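Local coordinates for uncharacterized protein (Bacteroides vulgatus, PDB 4Q88) that probably acts as a glycoside hydrolase of family 88, though its substrate and precise activity are not established, at residues 297-307 / 347-357. Residues are numbered along the deposited sequence; the frame is centred on the assembly and turned at random.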
# COMPACT_ATOMS: atom_id res chain seq x y z
N SER A 297 1.12 7.81 -19.65
CA SER A 297 1.85 9.03 -19.20
C SER A 297 0.87 10.24 -18.97
O SER A 297 0.99 10.93 -18.00
CB SER A 297 3.13 9.33 -20.06
OG SER A 297 4.17 8.33 -19.90
N PRO A 298 -0.18 10.44 -19.77
CA PRO A 298 -1.18 11.48 -19.46
C PRO A 298 -1.93 11.31 -18.12
O PRO A 298 -2.28 12.28 -17.43
CB PRO A 298 -2.17 11.38 -20.61
CG PRO A 298 -1.42 10.69 -21.70
CD PRO A 298 -0.44 9.78 -21.06
N ILE A 299 -2.19 10.06 -17.77
CA ILE A 299 -2.85 9.75 -16.48
C ILE A 299 -1.91 10.17 -15.33
O ILE A 299 -2.34 10.81 -14.35
CB ILE A 299 -3.16 8.23 -16.38
CG1 ILE A 299 -3.99 7.78 -17.56
CG2 ILE A 299 -3.79 7.85 -15.05
CD1 ILE A 299 -5.34 8.41 -17.73
N VAL A 300 -0.63 9.78 -15.44
CA VAL A 300 0.31 10.10 -14.39
C VAL A 300 0.60 11.60 -14.34
O VAL A 300 0.81 12.14 -13.26
CB VAL A 300 1.66 9.30 -14.40
CG1 VAL A 300 1.41 7.82 -14.31
CG2 VAL A 300 2.55 9.59 -15.57
N GLU A 301 0.59 12.27 -15.47
CA GLU A 301 0.86 13.73 -15.43
C GLU A 301 -0.25 14.45 -14.64
O GLU A 301 0.04 15.28 -13.79
CB GLU A 301 1.02 14.35 -16.82
CG GLU A 301 2.26 13.86 -17.57
CD GLU A 301 3.57 14.03 -16.82
OE1 GLU A 301 3.76 15.07 -16.15
OE2 GLU A 301 4.42 13.10 -16.89
N LYS A 302 -1.51 14.09 -14.91
CA LYS A 302 -2.64 14.72 -14.20
C LYS A 302 -2.62 14.37 -12.72
O LYS A 302 -2.90 15.23 -11.87
CB LYS A 302 -3.96 14.31 -14.82
CG LYS A 302 -4.15 14.78 -16.26
CD LYS A 302 -5.36 14.11 -16.91
CE LYS A 302 -5.67 14.68 -18.28
NZ LYS A 302 -4.72 14.24 -19.35
N ALA A 303 -2.32 13.11 -12.41
CA ALA A 303 -2.28 12.66 -11.02
C ALA A 303 -1.18 13.30 -10.22
O ALA A 303 -1.38 13.74 -9.09
CB ALA A 303 -2.15 11.14 -10.97
N TRP A 304 0.01 13.27 -10.78
CA TRP A 304 1.18 13.84 -10.10
C TRP A 304 0.97 15.35 -9.94
O TRP A 304 1.28 15.91 -8.87
CB TRP A 304 2.52 13.48 -10.81
CG TRP A 304 3.64 14.21 -10.16
CD1 TRP A 304 4.35 15.29 -10.66
CD2 TRP A 304 4.09 14.03 -8.81
NE1 TRP A 304 5.24 15.76 -9.70
CE2 TRP A 304 5.08 15.02 -8.55
CE3 TRP A 304 3.77 13.13 -7.81
CZ2 TRP A 304 5.73 15.11 -7.32
CZ3 TRP A 304 4.41 13.22 -6.58
CH2 TRP A 304 5.39 14.21 -6.35
N ASN A 305 0.39 16.00 -10.95
CA ASN A 305 0.13 17.44 -10.84
C ASN A 305 -0.83 17.74 -9.68
O ASN A 305 -0.61 18.67 -8.89
CB ASN A 305 -0.39 18.03 -12.14
CG ASN A 305 -0.66 19.52 -12.00
OD1 ASN A 305 0.26 20.30 -11.79
ND2 ASN A 305 -1.92 19.89 -12.01
N TYR A 306 -1.85 16.90 -9.53
CA TYR A 306 -2.74 17.03 -8.36
C TYR A 306 -1.98 16.84 -7.04
O TYR A 306 -2.15 17.63 -6.08
CB TYR A 306 -3.90 16.00 -8.41
CG TYR A 306 -4.51 15.83 -7.02
CD1 TYR A 306 -5.48 16.67 -6.57
CD2 TYR A 306 -4.08 14.80 -6.18
CE1 TYR A 306 -6.03 16.52 -5.32
CE2 TYR A 306 -4.60 14.65 -4.90
CZ TYR A 306 -5.59 15.52 -4.48
OH TYR A 306 -6.09 15.41 -3.23
N LEU A 307 -1.15 15.80 -6.97
CA LEU A 307 -0.43 15.52 -5.74
C LEU A 307 0.51 16.70 -5.38
O LEU A 307 0.61 17.04 -4.20
CB LEU A 307 0.40 14.26 -5.86
CG LEU A 307 -0.48 12.97 -5.93
CD1 LEU A 307 0.35 11.75 -6.24
CD2 LEU A 307 -1.19 12.78 -4.60
N PHE A 347 2.16 9.02 -0.49
CA PHE A 347 2.72 10.14 -1.21
C PHE A 347 4.22 9.94 -1.54
O PHE A 347 4.61 10.10 -2.68
CB PHE A 347 2.51 11.43 -0.44
CG PHE A 347 3.04 12.66 -1.15
CD1 PHE A 347 4.38 13.00 -1.08
CD2 PHE A 347 2.20 13.45 -1.92
CE1 PHE A 347 4.87 14.14 -1.76
CE2 PHE A 347 2.68 14.58 -2.57
CZ PHE A 347 3.99 14.90 -2.50
N LEU A 348 4.98 9.49 -0.57
CA LEU A 348 6.42 9.22 -0.80
C LEU A 348 6.67 8.13 -1.81
O LEU A 348 7.61 8.24 -2.62
CB LEU A 348 7.14 8.94 0.53
CG LEU A 348 7.19 10.08 1.52
CD1 LEU A 348 7.64 9.55 2.86
CD2 LEU A 348 8.10 11.19 1.07
N LEU A 349 5.87 7.06 -1.83
CA LEU A 349 6.03 6.04 -2.87
C LEU A 349 5.87 6.71 -4.23
O LEU A 349 6.71 6.54 -5.13
CB LEU A 349 4.96 4.91 -2.71
CG LEU A 349 4.98 4.03 -1.46
CD1 LEU A 349 3.79 3.04 -1.49
CD2 LEU A 349 6.28 3.27 -1.37
N ALA A 350 4.81 7.50 -4.40
CA ALA A 350 4.53 8.15 -5.69
C ALA A 350 5.67 9.09 -6.08
O ALA A 350 6.14 9.08 -7.22
CB ALA A 350 3.21 8.94 -5.64
N ALA A 351 6.11 9.89 -5.11
CA ALA A 351 7.15 10.90 -5.34
C ALA A 351 8.48 10.21 -5.74
O ALA A 351 9.13 10.64 -6.71
CB ALA A 351 7.35 11.79 -4.13
N CYS A 352 8.84 9.14 -5.02
CA CYS A 352 10.09 8.41 -5.35
C CYS A 352 10.04 7.85 -6.77
O CYS A 352 11.00 7.96 -7.57
CB CYS A 352 10.37 7.30 -4.37
SG CYS A 352 10.84 7.86 -2.74
N GLU A 353 8.92 7.21 -7.09
CA GLU A 353 8.77 6.65 -8.43
C GLU A 353 8.73 7.73 -9.53
O GLU A 353 9.14 7.45 -10.66
CB GLU A 353 7.55 5.71 -8.50
CG GLU A 353 7.67 4.60 -9.55
CD GLU A 353 8.84 3.61 -9.40
OE1 GLU A 353 9.32 3.17 -10.45
OE2 GLU A 353 9.25 3.22 -8.29
N ARG A 354 8.24 8.92 -9.20
CA ARG A 354 8.27 10.03 -10.12
C ARG A 354 9.71 10.45 -10.47
O ARG A 354 10.01 10.74 -11.62
CB ARG A 354 7.54 11.22 -9.55
CG ARG A 354 7.45 12.43 -10.48
CD ARG A 354 6.63 12.13 -11.73
NE ARG A 354 6.49 13.35 -12.51
CZ ARG A 354 5.84 13.49 -13.65
NH1 ARG A 354 5.20 12.50 -14.25
NH2 ARG A 354 5.83 14.68 -14.19
N VAL A 355 10.59 10.46 -9.46
CA VAL A 355 12.02 10.71 -9.71
C VAL A 355 12.55 9.68 -10.70
O VAL A 355 13.23 10.03 -11.69
CB VAL A 355 12.85 10.69 -8.41
CG1 VAL A 355 14.35 10.79 -8.73
CG2 VAL A 355 12.43 11.80 -7.50
N ARG A 356 12.22 8.39 -10.51
CA ARG A 356 12.69 7.36 -11.38
C ARG A 356 12.12 7.51 -12.79
O ARG A 356 12.76 7.18 -13.76
CB ARG A 356 12.45 5.96 -10.82
CG ARG A 356 12.97 5.73 -9.42
CD ARG A 356 12.87 4.25 -9.06
NE ARG A 356 13.37 3.98 -7.70
CZ ARG A 356 14.66 3.87 -7.37
NH1 ARG A 356 15.58 3.97 -8.31
NH2 ARG A 356 15.03 3.63 -6.10
N PHE A 357 10.91 8.02 -12.92
CA PHE A 357 10.28 8.26 -14.23
C PHE A 357 10.96 9.43 -14.98
O PHE A 357 10.94 9.45 -16.20
CB PHE A 357 8.78 8.54 -13.95
CG PHE A 357 7.97 8.96 -15.12
CD1 PHE A 357 7.29 8.01 -15.89
CD2 PHE A 357 7.82 10.30 -15.44
CE1 PHE A 357 6.50 8.40 -16.97
CE2 PHE A 357 7.05 10.69 -16.53
CZ PHE A 357 6.38 9.74 -17.29
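Arg354 and Glu301 join the helices by an end-on salt bridge of two hydrogen bonds. Arg354 NH1 gives the straighter one, 2.8 Å to Glu301 OE2, met from above the carboxylate plane; NH2 reaches OE1 on its syn side at 2.9 Å. The carboxylate and guanidinium planes are 50° apart, a twisted pairing. NH2 of the buried Arg354 also pairs with Glu11, so it probably lies between two carboxylates; Glu11 also takes the Trp304 indole N-H.

The long arginine suits its place because its aliphatic part packs too: CG, anti to the backbone N (chi1 -177°), lies over the Trp304 five-membered ring, 4.0 Å from the centroid, a CH-pi contact; the bend at chi2 turns the chain to Glu301. A methionine in its place would probably leave Glu301 without its cation.

Segments 297-307 and 347-357, on the last two helices of a mainly helical fold consistent with the six-hairpin glycosidases, cross at -127°, their axes 11.3 Å apart. Trp304 is the knob among Phe347, Ala350, Ala351 and Arg354; small Ala351 lets Trp304 CH2 within 3.8 Å of Ala351 CB. Leu307 CD1 meets the Ala350 methyl. At the Ser297 end, Phe357 offers a flat apolar surface, its CZ 4.2 Å from Val300 CG2.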